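PDB 3LLW: geranyltranstransferase (IspA), which probably catalyses magnesium-dependent prenyl transfer, joining isoprenoid diphosphates into longer chains. Local coordinates for residues A138-E141 against S142-V146; G156-K159 against G160-G164; M222-C225 against F226-D230; E274-N277 against D278-A281; P287-Q290 against E291-A295. All coordinates share one frame; numbering follows the deposited sequence.

Interaction 1: residues A138-E141 against S142-V146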
loop_
_atom_site.group_PDB
_atom_site.type_symbol
_atom_site.label_atom_id
_atom_site.label_comp_id
_atom_site.label_asym_id
_atom_site.label_seq_id
_atom_site.Cartn_x
_atom_site.Cartn_y
_atom_site.Cartn_z
ATOM N N ALA A 138 3.229 6.255 13.457
ATOM C CA ALA A 138 4.384 6.930 14.053
ATOM C C ALA A 138 3.973 8.290 14.624
ATOM O O ALA A 138 3.290 9.064 13.962
ATOM C CB ALA A 138 5.505 7.093 13.021
ATOM N N LEU A 139 4.402 8.574 15.850
ATOM C CA LEU A 139 3.940 9.752 16.593
ATOM C C LEU A 139 4.779 11.005 16.359
ATOM O O LEU A 139 5.494 11.457 17.258
ATOM C CB LEU A 139 3.885 9.450 18.097
ATOM C CG LEU A 139 3.089 8.259 18.627
ATOM C CD1 LEU A 139 3.234 8.203 20.141
ATOM C CD2 LEU A 139 1.613 8.314 18.215
ATOM N N LEU A 140 4.701 11.556 15.152
ATOM C CA LEU A 140 5.270 12.872 14.873
ATOM C C LEU A 140 4.114 13.787 14.479
ATOM O O LEU A 140 2.962 13.359 14.492
ATOM C CB LEU A 140 6.333 12.814 13.765
ATOM C CG LEU A 140 7.430 11.732 13.746
ATOM C CD1 LEU A 140 8.441 12.015 12.632
ATOM C CD2 LEU A 140 8.159 11.582 15.091
ATOM N N GLU A 141 4.416 15.041 14.143
ATOM C CA GLU A 141 3.389 16.018 13.781
ATOM C C GLU A 141 2.672 15.559 12.537
ATOM O O GLU A 141 3.300 15.039 11.616
ATOM C CB GLU A 141 3.993 17.400 13.552
ATOM C CG GLU A 141 4.324 18.153 14.831
ATOM C CD GLU A 141 5.217 19.355 14.576
ATOM O OE1 GLU A 141 6.442 19.167 14.375
ATOM O OE2 GLU A 141 4.691 20.492 14.578
ATOM N N SER A 142 1.354 15.749 12.525
ATOM C CA SER A 142 0.504 15.215 11.476
ATOM C C SER A 142 0.973 15.596 10.078
ATOM O O SER A 142 1.006 14.739 9.184
ATOM C CB SER A 142 -0.970 15.561 11.717
ATOM O OG SER A 142 -1.181 16.959 11.745
ATOM N N HIS A 143 1.395 16.847 9.904
ATOM C CA HIS A 143 1.854 17.312 8.600
ATOM C C HIS A 143 3.138 16.617 8.138
ATOM O O HIS A 143 3.344 16.447 6.937
ATOM C CB HIS A 143 1.981 18.842 8.543
ATOM C CG HIS A 143 3.138 19.390 9.313
ATOM N ND1 HIS A 143 3.070 19.670 10.662
ATOM C CD2 HIS A 143 4.393 19.725 8.921
ATOM C CE1 HIS A 143 4.235 20.144 11.068
ATOM N NE2 HIS A 143 5.054 20.189 10.032
ATOM N N ILE A 144 3.978 16.201 9.089
ATOM C CA ILE A 144 5.187 15.451 8.763
ATOM C C ILE A 144 4.840 14.030 8.297
ATOM O O ILE A 144 5.386 13.564 7.289
ATOM C CB ILE A 144 6.226 15.455 9.933
ATOM C CG1 ILE A 144 6.866 16.848 10.078
ATOM C CG2 ILE A 144 7.311 14.360 9.741
ATOM C CD1 ILE A 144 7.681 17.039 11.365
ATOM N N ILE A 145 3.910 13.371 8.994
ATOM C CA ILE A 145 3.459 12.017 8.604
ATOM C C ILE A 145 2.821 12.012 7.204
ATOM O O ILE A 145 3.071 11.096 6.401
ATOM C CB ILE A 145 2.511 11.369 9.665
ATOM C CG1 ILE A 145 3.178 11.319 11.044
ATOM C CG2 ILE A 145 2.088 9.957 9.260
ATOM C CD1 ILE A 145 4.587 10.747 11.055
ATOM N N VAL A 146 2.045 13.053 6.899
ATOM C CA VAL A 146 1.416 13.178 5.583
ATOM C C VAL A 146 2.455 13.276 4.472
ATOM O O VAL A 146 2.408 12.480 3.522
ATOM C CB VAL A 146 0.377 14.312 5.518
ATOM C CG1 VAL A 146 0.052 14.688 4.071
ATOM C CG2 VAL A 146 -0.887 13.868 6.225
#
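The imidazole of His143 meets the carboxylate of Glu141 at its edge: OE2 of Glu141 lies in the ring plane, 3.6 Å from CE1 of His143, and the carboxylate is turned 80° against the ring. The two side chains run alongside each other and point the same way, at the start of helix 142-156, where Glu141 holds the N-cap position. The ring is brought there by a chi1 of 72°, which sets CG of His143 between its own backbone N and carbonyl carbon. No bond joins the two groups, but a carboxylate this near might raise the proton affinity of the imidazole.

The cap residue also opens the helix through its backbone. Glu141 O accepts from Ile145 N at 3.2 Å with a fairly straight N-H...O angle of 161°, while the bond from Ile144 N is weak.

Elsewhere the contact is apolar. CD1 of Leu140 reaches CG2 of Ile144 at 3.9 Å, and the Ile145 side chain passes Leu140 at about a right angle. Glu75 and Ile79 of helix 73-94 pack on Ala138 and Leu140, and Ser142 OG is hydrogen-bonded to Ser142 of the second subunit, so this helix start belongs to the dimer interface. The Ile145 methyl CD1 reaches back to two residues of the loop, lying 3.8 Å from CB of Leu140 and 3.6 Å from O of Ala138.

Interaction 2: residues G156-K159 against G160-G164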
loop_
_atom_site.group_PDB
_atom_site.type_symbol
_atom_site.label_atom_id
_atom_site.label_comp_id
_atom_site.label_asym_id
_atom_site.label_seq_id
_atom_site.Cartn_x
_atom_site.Cartn_y
_atom_site.Cartn_z
ATOM N N GLY A 156 7.487 4.524 -4.347
ATOM C CA GLY A 156 7.397 3.070 -4.253
ATOM C C GLY A 156 6.318 2.544 -5.168
ATOM O O GLY A 156 6.172 1.338 -5.332
ATOM N N GLY A 157 5.582 3.468 -5.780
ATOM C CA GLY A 157 4.392 3.145 -6.551
ATOM C C GLY A 157 4.620 2.980 -8.031
ATOM O O GLY A 157 5.742 2.692 -8.465
ATOM N N ILE A 158 3.534 3.166 -8.792
ATOM C CA ILE A 158 3.484 2.986 -10.251
ATOM C C ILE A 158 4.402 3.929 -11.051
ATOM O O ILE A 158 4.843 3.587 -12.155
ATOM C CB ILE A 158 2.009 3.087 -10.775
ATOM C CG1 ILE A 158 1.869 2.586 -12.218
ATOM C CG2 ILE A 158 1.451 4.504 -10.629
ATOM C CD1 ILE A 158 2.313 1.132 -12.460
ATOM N N LYS A 159 4.689 5.097 -10.476
ATOM C CA LYS A 159 5.539 6.101 -11.090
ATOM C C LYS A 159 7.008 5.923 -10.710
ATOM O O LYS A 159 7.879 6.617 -11.245
ATOM C CB LYS A 159 5.061 7.497 -10.643
ATOM C CG LYS A 159 3.968 8.082 -11.532
ATOM C CD LYS A 159 2.751 8.548 -10.743
ATOM C CE LYS A 159 2.957 9.851 -9.981
ATOM N NZ LYS A 159 3.150 9.597 -8.530
ATOM N N GLY A 160 7.282 5.034 -9.758
ATOM C CA GLY A 160 8.654 4.740 -9.333
ATOM C C GLY A 160 8.988 3.245 -9.379
ATOM O O GLY A 160 9.131 2.660 -10.456
ATOM N N MET A 161 9.090 2.634 -8.203
ATOM C CA MET A 161 9.661 1.291 -8.035
ATOM C C MET A 161 8.957 0.218 -8.852
ATOM O O MET A 161 9.613 -0.607 -9.490
ATOM C CB MET A 161 9.704 0.937 -6.549
ATOM C CG MET A 161 10.329 -0.398 -6.212
ATOM S SD MET A 161 10.093 -0.827 -4.470
ATOM C CE MET A 161 8.329 -1.202 -4.513
ATOM N N ILE A 162 7.624 0.278 -8.885
ATOM C CA ILE A 162 6.801 -0.673 -9.637
ATOM C C ILE A 162 7.003 -0.575 -11.153
ATOM O O ILE A 162 7.211 -1.613 -11.817
ATOM C CB ILE A 162 5.322 -0.603 -9.220
ATOM C CG1 ILE A 162 5.165 -1.212 -7.833
ATOM C CG2 ILE A 162 4.426 -1.376 -10.180
ATOM C CD1 ILE A 162 3.964 -0.691 -7.081
ATOM N N LEU A 163 6.969 0.643 -11.698
ATOM C CA LEU A 163 7.341 0.857 -13.107
ATOM C C LEU A 163 8.676 0.205 -13.448
ATOM O O LEU A 163 8.772 -0.532 -14.436
ATOM C CB LEU A 163 7.412 2.339 -13.470
ATOM C CG LEU A 163 7.836 2.712 -14.888
ATOM C CD1 LEU A 163 6.980 1.985 -15.914
ATOM C CD2 LEU A 163 7.742 4.236 -15.085
ATOM N N GLY A 164 9.692 0.469 -12.627
ATOM C CA GLY A 164 11.001 -0.122 -12.846
ATOM C C GLY A 164 11.000 -1.647 -12.769
ATOM O O GLY A 164 11.702 -2.311 -13.539
#
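Ile162 lies over the backbone of Gly156 and Gly157: its CD1 is 3.5 Å from O of Gly156, and its CB also packs against the Gly157 carbonyl. A chi1 of -72° sets CG1 beside the backbone N of Ile162, which directs the CD1 branch at the glycines. The other branch, CG2, meets CD1 of Ile158 at 4.0 Å, the two isoleucines crossing at about a right angle. The tip of the Met161 side chain reaches the Gly156 carbonyl too. Its chain runs extended to SD and then bends at chi3, which brings CE to 3.4 Å from O of Gly156.

The backbone makes a type I beta turn from Gly157 to Gly160, and Gly160 is the N-cap of helix 161-170. One carbonyl serves both elements. Gly157 O accepts from Gly160 N, closing the turn, and from Ile162 N in the first turn of the helix, at 3.1 Å in each case. The two donors come from opposite faces of the carbonyl plane, 62° and 38° out of it, so neither uses a lone-pair direction.

Met161 packs on Tyr89 and Ser90 of helix 73-94 and on Leu192 of helix 178-204, whose Phe183 and His187 cover Leu163. Met161 lies about 9 Å, side chain to side chain, from Asp94, a magnesium-binding residue without its metal in this model. Lys159 turns outward to a salt bridge with Glu133 of the second subunit. In this largely buried link, the doubly hydrogen-bonded Gly157 oxygen fixes the turn and the helix start relative to each other, while the charged lysine end is paired across the dimer.

Interaction 3: residues M222-C225 against F226-D230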
loop_
_atom_site.group_PDB
_atom_site.type_symbol
_atom_site.label_atom_id
_atom_site.label_comp_id
_atom_site.label_asym_id
_atom_site.label_seq_id
_atom_site.Cartn_x
_atom_site.Cartn_y
_atom_site.Cartn_z
ATOM N N MET A 222 23.344 8.359 -6.599
ATOM C CA MET A 222 23.952 7.314 -5.801
ATOM C C MET A 222 23.284 5.941 -6.008
ATOM O O MET A 222 23.951 4.907 -5.947
ATOM C CB MET A 222 23.914 7.715 -4.338
ATOM C CG MET A 222 24.499 6.690 -3.421
ATOM S SD MET A 222 23.238 6.262 -2.230
ATOM C CE MET A 222 23.101 7.851 -1.405
ATOM N N GLY A 223 21.973 5.947 -6.252
ATOM C CA GLY A 223 21.218 4.735 -6.512
ATOM C C GLY A 223 21.604 4.101 -7.828
ATOM O O GLY A 223 21.644 2.874 -7.943
ATOM N N LEU A 224 21.881 4.943 -8.821
ATOM C CA LEU A 224 22.445 4.484 -10.085
ATOM C C LEU A 224 23.804 3.845 -9.837
ATOM O O LEU A 224 24.061 2.712 -10.270
ATOM C CB LEU A 224 22.577 5.636 -11.081
ATOM C CG LEU A 224 23.172 5.320 -12.461
ATOM C CD1 LEU A 224 22.336 4.272 -13.215
ATOM C CD2 LEU A 224 23.323 6.599 -13.289
ATOM N N CYS A 225 24.656 4.572 -9.124
ATOM C CA CYS A 225 25.965 4.072 -8.723
ATOM C C CYS A 225 25.860 2.739 -7.953
ATOM O O CYS A 225 26.518 1.752 -8.310
ATOM C CB CYS A 225 26.668 5.125 -7.878
ATOM S SG CYS A 225 28.399 4.812 -7.723
ATOM N N PHE A 226 25.005 2.723 -6.928
ATOM C CA PHE A 226 24.641 1.515 -6.190
ATOM C C PHE A 226 24.278 0.354 -7.131
ATOM O O PHE A 226 24.717 -0.758 -6.918
ATOM C CB PHE A 226 23.496 1.816 -5.199
ATOM C CG PHE A 226 22.932 0.594 -4.508
ATOM C CD1 PHE A 226 21.785 -0.028 -4.983
ATOM C CD2 PHE A 226 23.543 0.077 -3.372
ATOM C CE1 PHE A 226 21.269 -1.162 -4.354
ATOM C CE2 PHE A 226 23.029 -1.054 -2.726
ATOM C CZ PHE A 226 21.893 -1.673 -3.221
ATOM N N GLN A 227 23.504 0.636 -8.179
ATOM C CA GLN A 227 23.039 -0.391 -9.113
ATOM C C GLN A 227 24.111 -0.900 -10.081
ATOM O O GLN A 227 24.197 -2.114 -10.346
ATOM C CB GLN A 227 21.817 0.121 -9.880
ATOM C CG GLN A 227 21.084 -0.932 -10.687
ATOM C CD GLN A 227 20.739 -2.186 -9.894
ATOM O OE1 GLN A 227 20.086 -2.128 -8.850
ATOM N NE2 GLN A 227 21.171 -3.334 -10.402
ATOM N N VAL A 228 24.913 0.024 -10.612
ATOM C CA VAL A 228 26.044 -0.312 -11.477
ATOM C C VAL A 228 27.017 -1.221 -10.720
ATOM O O VAL A 228 27.436 -2.264 -11.243
ATOM C CB VAL A 228 26.764 0.955 -12.019
ATOM C CG1 VAL A 228 27.984 0.587 -12.852
ATOM C CG2 VAL A 228 25.815 1.788 -12.863
ATOM N N LEU A 229 27.336 -0.853 -9.479
ATOM C CA LEU A 229 28.148 -1.721 -8.618
ATOM C C LEU A 229 27.508 -3.083 -8.374
ATOM O O LEU A 229 28.195 -4.096 -8.402
ATOM C CB LEU A 229 28.455 -1.050 -7.284
ATOM C CG LEU A 229 29.505 0.049 -7.339
ATOM C CD1 LEU A 229 29.428 0.827 -6.052
ATOM C CD2 LEU A 229 30.894 -0.527 -7.563
ATOM N N ASP A 230 26.195 -3.103 -8.153
ATOM C CA ASP A 230 25.466 -4.358 -7.965
ATOM C C ASP A 230 25.549 -5.247 -9.209
ATOM O O ASP A 230 25.773 -6.451 -9.101
ATOM C CB ASP A 230 24.009 -4.082 -7.580
ATOM C CG ASP A 230 23.435 -5.146 -6.653
ATOM O OD1 ASP A 230 24.068 -5.446 -5.612
ATOM O OD2 ASP A 230 22.345 -5.677 -6.962
#
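Met222 O and Phe226 N form the shortest polar bond of this helical segment, 2.6 Å at an N-H...O angle of 171°. The donor is tilted 23° from the carbonyl plane. Three further i to i+4 bonds follow in step. That from Gln227 N to Gly223 O is more bent, its donor standing above the carbonyl plane, whereas Val228 N and Leu229 N approach the oxygens of Leu224 and Cys225 almost head-on.

The side chains of the later turn brush these carbonyls. CG2 of Val228 comes to 3.3 Å from O of Leu224, and the same methyl meets CD1 of Leu224 more loosely at 4.3 Å. Phe226 has its CG anti to the backbone N (chi1 173°), which carries the ring off the helix; Gly223 O remains near the ring plane at the edge, 4.1 Å from CD1 of Phe226.

All of this lies within helix 209-236 of the all-helical prenyl synthase fold, where successive faces of one helix meet different neighbours. Phe226 turns towards helices 51-63 and 178-204, its ring meeting that of Phe51 with planes nearly parallel. A sulfate ion, distinct from the one at residues 287-290 and probably from the crystallisation liquor, lies about 4 Å from its side chain (nearest atoms). Leu224 and Val228 pack on Tyr267 of helix 261-279.

Gln227 is bent at chi2 and gripped at both ends of its amide. OE1 bonds to OG1 of Thr189 on helix 178-204, and NE2 bonds to OD1 of Asp231 one turn on. Its side chain is about 10 Å from that of Asp94, a magnesium-binding residue.

Interaction 4: residues E274-N277 against D278-A281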
loop_
_atom_site.group_PDB
_atom_site.type_symbol
_atom_site.label_atom_id
_atom_site.label_comp_id
_atom_site.label_asym_id
_atom_site.label_seq_id
_atom_site.Cartn_x
_atom_site.Cartn_y
_atom_site.Cartn_z
ATOM N N GLU A 274 32.251 11.321 -9.025
ATOM C CA GLU A 274 31.234 12.341 -9.214
ATOM C C GLU A 274 30.311 12.472 -7.997
ATOM O O GLU A 274 30.004 13.587 -7.558
ATOM C CB GLU A 274 30.424 11.978 -10.453
ATOM C CG GLU A 274 29.674 13.120 -11.086
ATOM C CD GLU A 274 28.870 12.677 -12.285
ATOM O OE1 GLU A 274 29.086 11.544 -12.774
ATOM O OE2 GLU A 274 28.015 13.462 -12.742
ATOM N N VAL A 275 29.895 11.321 -7.468
ATOM C CA VAL A 275 29.049 11.215 -6.274
ATOM C C VAL A 275 29.777 11.818 -5.074
ATOM O O VAL A 275 29.272 12.760 -4.459
ATOM C CB VAL A 275 28.595 9.720 -6.019
ATOM C CG1 VAL A 275 28.128 9.493 -4.603
ATOM C CG2 VAL A 275 27.483 9.321 -6.977
ATOM N N LEU A 276 30.981 11.311 -4.790
ATOM C CA LEU A 276 31.814 11.799 -3.678
ATOM C C LEU A 276 32.180 13.285 -3.780
ATOM O O LEU A 276 32.218 13.985 -2.775
ATOM C CB LEU A 276 33.072 10.936 -3.530
ATOM C CG LEU A 276 33.099 9.786 -2.505
ATOM C CD1 LEU A 276 31.712 9.279 -2.060
ATOM C CD2 LEU A 276 33.972 8.621 -3.007
ATOM N N ASN A 277 32.406 13.764 -4.997
ATOM C CA ASN A 277 32.745 15.161 -5.228
ATOM C C ASN A 277 31.569 16.115 -5.031
ATOM O O ASN A 277 31.739 17.220 -4.524
ATOM C CB ASN A 277 33.349 15.341 -6.626
ATOM C CG ASN A 277 34.176 16.599 -6.741
ATOM O OD1 ASN A 277 35.147 16.791 -6.000
ATOM N ND2 ASN A 277 33.795 17.472 -7.670
ATOM N N ASP A 278 30.380 15.673 -5.436
ATOM C CA ASP A 278 29.134 16.422 -5.252
ATOM C C ASP A 278 28.775 16.454 -3.771
ATOM O O ASP A 278 28.196 17.420 -3.268
ATOM C CB ASP A 278 28.009 15.747 -6.038
ATOM C CG ASP A 278 27.190 16.727 -6.869
ATOM O OD1 ASP A 278 26.052 16.366 -7.244
ATOM O OD2 ASP A 278 27.678 17.846 -7.159
ATOM N N LEU A 279 29.145 15.377 -3.087
ATOM C CA LEU A 279 28.958 15.229 -1.656
ATOM C C LEU A 279 29.885 16.139 -0.852
ATOM O O LEU A 279 29.500 16.646 0.197
ATOM C CB LEU A 279 29.169 13.756 -1.268
ATOM C CG LEU A 279 28.983 13.298 0.175
ATOM C CD1 LEU A 279 27.544 13.491 0.635
ATOM C CD2 LEU A 279 29.406 11.854 0.293
ATOM N N ASP A 280 31.101 16.362 -1.348
ATOM C CA ASP A 280 32.069 17.218 -0.646
ATOM C C ASP A 280 31.801 18.723 -0.826
ATOM O O ASP A 280 32.566 19.558 -0.349
ATOM C CB ASP A 280 33.516 16.846 -1.019
ATOM C CG ASP A 280 33.872 15.391 -0.666
ATOM O OD1 ASP A 280 34.864 14.881 -1.226
ATOM O OD2 ASP A 280 33.165 14.743 0.143
ATOM N N ALA A 281 30.709 19.054 -1.511
ATOM C CA ALA A 281 30.185 20.420 -1.560
ATOM C C ALA A 281 29.092 20.619 -0.502
ATOM O O ALA A 281 28.427 21.656 -0.457
ATOM C CB ALA A 281 29.645 20.730 -2.948
#
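Glu274 contributes its carbonyl to the last full turns of helix 261-279: O of Glu274 accepts from Asp278 N at 3.0 Å with an N-H...O angle of 152°. Its carboxylate leads elsewhere, to a salt bridge with Lys221, and OE2 of Glu274 remains 6.5 Å from OD1 of Asp278.

O of Val275 accepts from Leu279 N, again at 3.0 Å, and the CB of Leu279 rests on the same Val275 carbonyl. The Val275 side chain faces Phe218 and Leu297, on helices 209-236 and 287-301.

At Leu276 the helix begins to end. Its carbonyl still accepts from Asp280 N, but the bond is bent to 134°. The Leu276 side chain meets Leu279 obliquely, CD1 of Leu276 lying 4.2 Å from CD2 of Leu279, and it continues onto Phe301. Leu279 itself is buried among Trp214, Phe218, Leu293 and Leu297.

Asn277 offers only a weak bond, from Asp280 N to Asn277 O at 3.4 Å, so the amide of Asp280 is shared between two carbonyls as the regular spacing is lost.

With CG anti to its own carbonyl carbon (chi1 -60°), the Asp280 carboxylate folds back over Leu276 O, and CG of Asp280 is 3.0 Å from that oxygen. Acceptors thus gather at the C-terminal end, where the helix dipole would probably add to the negative potential; Gln290 NE2 of helix 287-301, close to Asp280 OD2, or solvent may offset the charge.

Interaction 5: residues P287-Q290 against E291-A295. With SO4 (sulfate ion), chain E.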
loop_
_atom_site.group_PDB
_atom_site.type_symbol
_atom_site.label_atom_id
_atom_site.label_comp_id
_atom_site.label_asym_id
_atom_site.label_seq_id
_atom_site.Cartn_x
_atom_site.Cartn_y
_atom_site.Cartn_z
ATOM N N PRO A 287 28.209 19.783 7.781
ATOM C CA PRO A 287 29.307 18.860 8.105
ATOM C C PRO A 287 28.930 17.488 8.691
ATOM O O PRO A 287 29.508 16.478 8.273
ATOM C CB PRO A 287 30.169 19.659 9.105
ATOM C CG PRO A 287 29.289 20.749 9.615
ATOM C CD PRO A 287 28.356 21.071 8.494
ATOM N N LEU A 288 27.984 17.451 9.632
ATOM C CA LEU A 288 27.567 16.193 10.271
ATOM C C LEU A 288 26.846 15.275 9.280
ATOM O O LEU A 288 27.037 14.058 9.298
ATOM C CB LEU A 288 26.702 16.451 11.510
ATOM C CG LEU A 288 27.311 17.308 12.634
ATOM C CD1 LEU A 288 26.286 17.655 13.717
ATOM C CD2 LEU A 288 28.545 16.657 13.249
ATOM N N LEU A 289 26.038 15.884 8.413
ATOM C CA LEU A 289 25.361 15.184 7.325
ATOM C C LEU A 289 26.352 14.630 6.322
ATOM O O LEU A 289 26.271 13.446 5.922
ATOM C CB LEU A 289 24.343 16.110 6.637
ATOM C CG LEU A 289 23.505 15.605 5.447
ATOM C CD1 LEU A 289 22.717 14.354 5.773
ATOM C CD2 LEU A 289 22.566 16.701 4.948
ATOM N N GLN A 290 27.299 15.477 5.934
ATOM C CA GLN A 290 28.342 15.071 5.009
ATOM C C GLN A 290 29.128 13.887 5.574
ATOM O O GLN A 290 29.479 12.967 4.829
ATOM C CB GLN A 290 29.266 16.247 4.691
ATOM C CG GLN A 290 30.173 16.040 3.475
ATOM C CD GLN A 290 31.453 15.267 3.794
ATOM O OE1 GLN A 290 32.029 15.407 4.880
ATOM N NE2 GLN A 290 31.898 14.443 2.845
ATOM N N GLU A 291 29.368 13.916 6.886
ATOM C CA GLU A 291 30.180 12.915 7.558
ATOM C C GLU A 291 29.488 11.553 7.577
ATOM O O GLU A 291 30.113 10.536 7.262
ATOM C CB GLU A 291 30.507 13.377 8.975
ATOM C CG GLU A 291 31.539 12.537 9.699
ATOM C CD GLU A 291 32.026 13.179 10.997
ATOM O OE1 GLU A 291 31.183 13.565 11.849
ATOM O OE2 GLU A 291 33.263 13.294 11.163
ATOM N N ASN A 292 28.202 11.543 7.938
ATOM C CA ASN A 292 27.399 10.317 7.943
ATOM C C ASN A 292 27.234 9.709 6.548
ATOM O O ASN A 292 27.426 8.505 6.362
ATOM C CB ASN A 292 26.026 10.564 8.586
ATOM C CG ASN A 292 26.109 10.798 10.084
ATOM O OD1 ASN A 292 27.194 10.819 10.658
ATOM N ND2 ASN A 292 24.957 10.979 10.724
ATOM N N LEU A 293 26.892 10.549 5.574
ATOM C CA LEU A 293 26.746 10.096 4.200
ATOM C C LEU A 293 28.051 9.573 3.612
ATOM O O LEU A 293 28.072 8.491 3.028
ATOM C CB LEU A 293 26.126 11.183 3.318
ATOM C CG LEU A 293 24.646 11.495 3.598
ATOM C CD1 LEU A 293 24.149 12.591 2.683
ATOM C CD2 LEU A 293 23.784 10.251 3.461
ATOM N N ASN A 294 29.134 10.324 3.813
ATOM C CA ASN A 294 30.470 9.935 3.361
ATOM C C ASN A 294 30.874 8.564 3.890
ATOM O O ASN A 294 31.369 7.729 3.121
ATOM C CB ASN A 294 31.489 11.007 3.765
ATOM C CG ASN A 294 32.888 10.732 3.252
ATOM O OD1 ASN A 294 33.783 10.438 4.038
ATOM N ND2 ASN A 294 33.090 10.852 1.941
ATOM N N ALA A 295 30.620 8.331 5.180
ATOM C CA ALA A 295 30.996 7.078 5.833
ATOM C C ALA A 295 30.235 5.894 5.264
ATOM O O ALA A 295 30.823 4.844 4.996
ATOM C CB ALA A 295 30.767 7.166 7.313
HETATM S S SO4 E . 24.890 19.556 10.033
HETATM O O1 SO4 E . 26.283 19.542 10.474
HETATM O O2 SO4 E . 24.685 18.508 9.030
HETATM O O3 SO4 E . 24.020 19.326 11.189
HETATM O O4 SO4 E . 24.591 20.879 9.475
#
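Glu291 is bonded back to the start of helix 287-301, its N donating to O of Pro287 at 2.9 Å, with CB packed on the same carbonyl. Its extended chain reaches outward, where OE1 is held by Asn7 ND2.

Asn292 N bonds to O of Leu288 at an N-H...O angle of 165°. The side-chain amide lies beside that carbonyl, CG of Asn292 being 3.5 Å from O of Leu288, while ND2 donates to Ala58 O on helix 51-63.

Leu293 makes a straighter backbone bond to Leu289. The two side chains lie alongside, pointing the same way, with CD1 of Leu293 3.8 Å from CD1 of Leu289.

Asn294 N donates to O of Gln290 at 2.9 Å, and their side chains run side by side. Gln290 is bent at chi2 (-84°), which brings NE2 to 3.6 Å from CB of Asn294; the two amide planes are 37° apart.

One turn earlier, a sulfate ion, probably from the crystallisation liquor, sits at the N-terminal end of the helix. Leu288 N reaches its O1 at 2.8 Å and Leu289 N its O2 at 3.0 Å, an anion placed where the helix dipole would probably attract it.

This first part of the helix is exposed at Pro287 and Leu288 and covered on other faces: Leu289 and Leu293 face helices 51-63 and 209-236, Asn292 and Ala295 meet helix 6-23, and Gln290 and Asn294 lie against Leu279 of helix 261-279.

In the fold
The five contacts follow one another along the chain. Interactions 1 and 2 bracket helix 142-156, one at its start and the other spanning the loop into helix 161-170; their centres are 24 Å apart, and both touch the second subunit. Interactions 3, 4 and 5 lie on helices 209-236, 261-279 and 287-301 and touch no other chain of the assembly. Interactions 4 and 5, with centres 11 Å apart, pack through Leu279 against Leu293 and Asn294, while interaction 3 meets interaction 4 where Met222 touches Val275. Interactions 2 and 3, 17 Å apart between centres, approach the magnesium-binding Asp94, so the set runs from dimer interface past the metal-site region to the C-terminal helices.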